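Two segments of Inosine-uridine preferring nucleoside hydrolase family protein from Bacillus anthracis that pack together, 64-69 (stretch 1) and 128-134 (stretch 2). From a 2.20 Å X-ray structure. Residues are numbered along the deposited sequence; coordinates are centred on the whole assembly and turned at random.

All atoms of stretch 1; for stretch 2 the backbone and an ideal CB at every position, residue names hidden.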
# COMPACT_ATOMS: atom_id res chain seq x y z
N ALA A 64 16.51 -10.21 15.17
CA ALA A 64 15.43 -9.42 15.70
C ALA A 64 15.86 -8.66 16.95
O ALA A 64 16.37 -9.27 17.90
CB ALA A 64 14.23 -10.37 16.03
N SER A 65 15.63 -7.34 16.95
CA SER A 65 15.84 -6.52 18.14
C SER A 65 14.82 -6.80 19.23
O SER A 65 13.72 -7.24 18.94
CB SER A 65 15.74 -5.03 17.78
OG SER A 65 15.91 -4.24 18.92
N ASN A 66 15.21 -6.62 20.50
CA ASN A 66 14.21 -6.60 21.58
C ASN A 66 14.25 -5.24 22.25
O ASN A 66 13.72 -5.04 23.35
CB ASN A 66 14.29 -7.81 22.56
CG ASN A 66 15.63 -7.94 23.29
OD1 ASN A 66 15.84 -8.92 24.01
ND2 ASN A 66 16.52 -6.98 23.14
N SER A 67 14.83 -4.28 21.52
CA SER A 67 14.88 -2.90 21.98
C SER A 67 13.49 -2.34 21.94
O SER A 67 12.66 -2.72 21.09
CB SER A 67 15.82 -2.08 21.13
OG SER A 67 17.20 -2.40 21.38
N ARG A 68 13.22 -1.47 22.89
CA ARG A 68 11.96 -0.75 22.94
C ARG A 68 12.21 0.74 22.81
O ARG A 68 13.24 1.23 23.24
CB ARG A 68 11.28 -1.04 24.25
CG ARG A 68 10.89 -2.46 24.41
CD ARG A 68 10.48 -2.70 25.83
NE ARG A 68 10.10 -4.08 26.04
CZ ARG A 68 9.38 -4.52 27.08
NH1 ARG A 68 8.94 -3.67 28.01
NH2 ARG A 68 9.14 -5.82 27.21
N GLY A 69 11.27 1.45 22.22
CA GLY A 69 11.42 2.90 22.01
C GLY A 69 10.79 3.73 23.11
O GLY A 69 9.88 3.30 23.81
N UNK A 128 18.84 4.49 17.08
CA UNK A 128 20.16 3.99 17.45
C UNK A 128 20.17 3.02 18.63
O UNK A 128 21.23 2.64 19.06
CB UNK A 128 21.07 5.18 17.78
N UNK A 129 19.03 2.59 19.12
CA UNK A 129 19.01 1.92 20.43
C UNK A 129 19.68 0.54 20.48
O UNK A 129 20.31 0.22 21.50
CB UNK A 129 17.56 1.77 20.88
N UNK A 130 19.67 -0.23 19.38
CA UNK A 130 20.45 -1.50 19.37
C UNK A 130 21.97 -1.24 19.52
O UNK A 130 22.70 -2.04 20.14
CB UNK A 130 20.19 -2.27 18.07
N UNK A 131 22.45 -0.14 18.94
CA UNK A 131 23.85 0.25 19.11
C UNK A 131 24.18 0.84 20.49
O UNK A 131 25.24 0.56 21.06
CB UNK A 131 24.22 1.27 18.03
N UNK A 132 23.35 1.72 21.01
CA UNK A 132 23.54 2.27 22.35
C UNK A 132 23.72 1.15 23.33
O UNK A 132 24.62 1.14 24.19
CB UNK A 132 22.36 3.16 22.76
N UNK A 133 22.84 0.18 23.18
CA UNK A 133 22.78 -0.99 24.03
C UNK A 133 24.01 -1.90 23.90
O UNK A 133 24.53 -2.32 24.89
CB UNK A 133 21.51 -1.78 23.71
N UNK A 134 24.43 -2.16 22.67
CA UNK A 134 25.68 -2.85 22.33
C UNK A 134 26.87 -2.21 23.01
O UNK A 134 27.68 -2.87 23.65
CB UNK A 134 25.89 -2.86 20.82

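Stretch 1 has no regular helix or strand between 65 and 69, and what it offers stretch 2 is polar: the hydroxyls of Ser65 and Ser67, both on CB atoms that point toward the helix. Ser67 N donates to Ser65 OG (2.8 Å), so the two serines form a small unit whose OG atoms could still engage a partner. The closest CA pair across the stretches joins Ser67 CA to the CA of position 130, at 6.3 Å.

Position 128 has phi/psi of -97/8, outside the helical run that follows, and sits at the N-cap. Its ideal CB finds nothing of stretch 1 within 5.5 Å. An N-cap often favours Ser, Thr, Asp or Asn, but stretch 1 sets no preference here. The residue is Leu128, whose side chain is out of reach of stretch 1; its backbone O accepts from the N atoms of 132 (3.0 Å) and, weakly, 131 (3.0 Å).

At position 129 the helix has begun (-69/-30), and CA-to-CB points toward stretch 1. The ideal CB lies 4.2 Å from Ser67 OG and 4.9 Å from Arg68 O, leaving room for a short side chain; Ser, Thr, Ala or Val would be reasonable, with a hydroxyl matching the polar surroundings. The residue is Thr129, with chi1 of 137°, between wells. Its OG1 comes to 3.2 Å from Ser67 OG.

Position 130 points its CB sideways, yet the ideal CB is 4.5 Å from Ser67 OG and 4.8 Å from Ser65 OG. Two hydroxyls within reach of one side chain call for an acceptor: Asp is the natural fit, Asn is possible, and Glu would have to fold back. Asp130 is found, and chi1 of -72° (m) swings its carboxylate toward the serines. OD1 accepts from both, from Ser65 OG at 2.5 Å and Ser67 OG at 2.7 Å, so a single oxygen gathers the pair.

Positions 131 and 132 are helical, with ideal CB atoms that have nothing of stretch 1 within 5.5 Å. Stretch 1 therefore cannot discriminate among helix-compatible residues. They are Leu131 and Ala132.

Position 133, one turn after 129, again directs CA-to-CB toward stretch 1. Its ideal CB is 4.9 Å from Ser67 OG, and the side chain of Asn66 lies farther along. A long side chain carrying a donor, such as Arg, Lys or Gln, could reach this edge, since Ser67 OG already gives its hydrogen to Asp130 OD1 and is left to accept. Arg133 does so: NE and NH2 both donate to Ser67 OG, at 3.2 Å and 2.8 Å, with N-H...acceptor angles of 139° and 157°. Ser67 OG lies near the guanidinium plane, at its edge, as suits N-H donation. Since Ser67 OG also donates to Asp130 OD1, this hydroxyl links the arginine to the aspartate.

Position 134 is helical and its ideal CB also finds nothing within 5.5 Å; many residues would serve. It is Ala134, whose N donates to Asp130 O (3.1 Å), continuing the helix.

Stretch 2 128-134: LTDLARA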
# COMPACT_ATOMS: atom_id res chain seq x y z
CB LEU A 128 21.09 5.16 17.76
CG LEU A 128 21.63 5.90 16.53
CD1 LEU A 128 22.28 7.18 17.04
CD2 LEU A 128 22.62 5.02 15.76
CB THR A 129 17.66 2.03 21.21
OG1 THR A 129 17.25 0.78 21.82
CG2 THR A 129 16.60 2.69 20.46
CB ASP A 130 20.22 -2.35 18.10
CG ASP A 130 18.83 -3.02 18.05
OD1 ASP A 130 18.25 -3.36 19.10
OD2 ASP A 130 18.34 -3.23 16.91
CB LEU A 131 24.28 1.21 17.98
CG LEU A 131 25.70 1.79 18.02
CD1 LEU A 131 26.79 0.72 17.92
CD2 LEU A 131 25.89 2.82 16.92
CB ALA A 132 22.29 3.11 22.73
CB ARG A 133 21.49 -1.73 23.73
CG ARG A 133 21.09 -2.69 24.77
CD ARG A 133 19.58 -2.51 25.15
NE ARG A 133 18.73 -3.05 24.12
CZ ARG A 133 18.07 -4.21 24.20
NH1 ARG A 133 18.10 -4.97 25.29
NH2 ARG A 133 17.33 -4.57 23.16
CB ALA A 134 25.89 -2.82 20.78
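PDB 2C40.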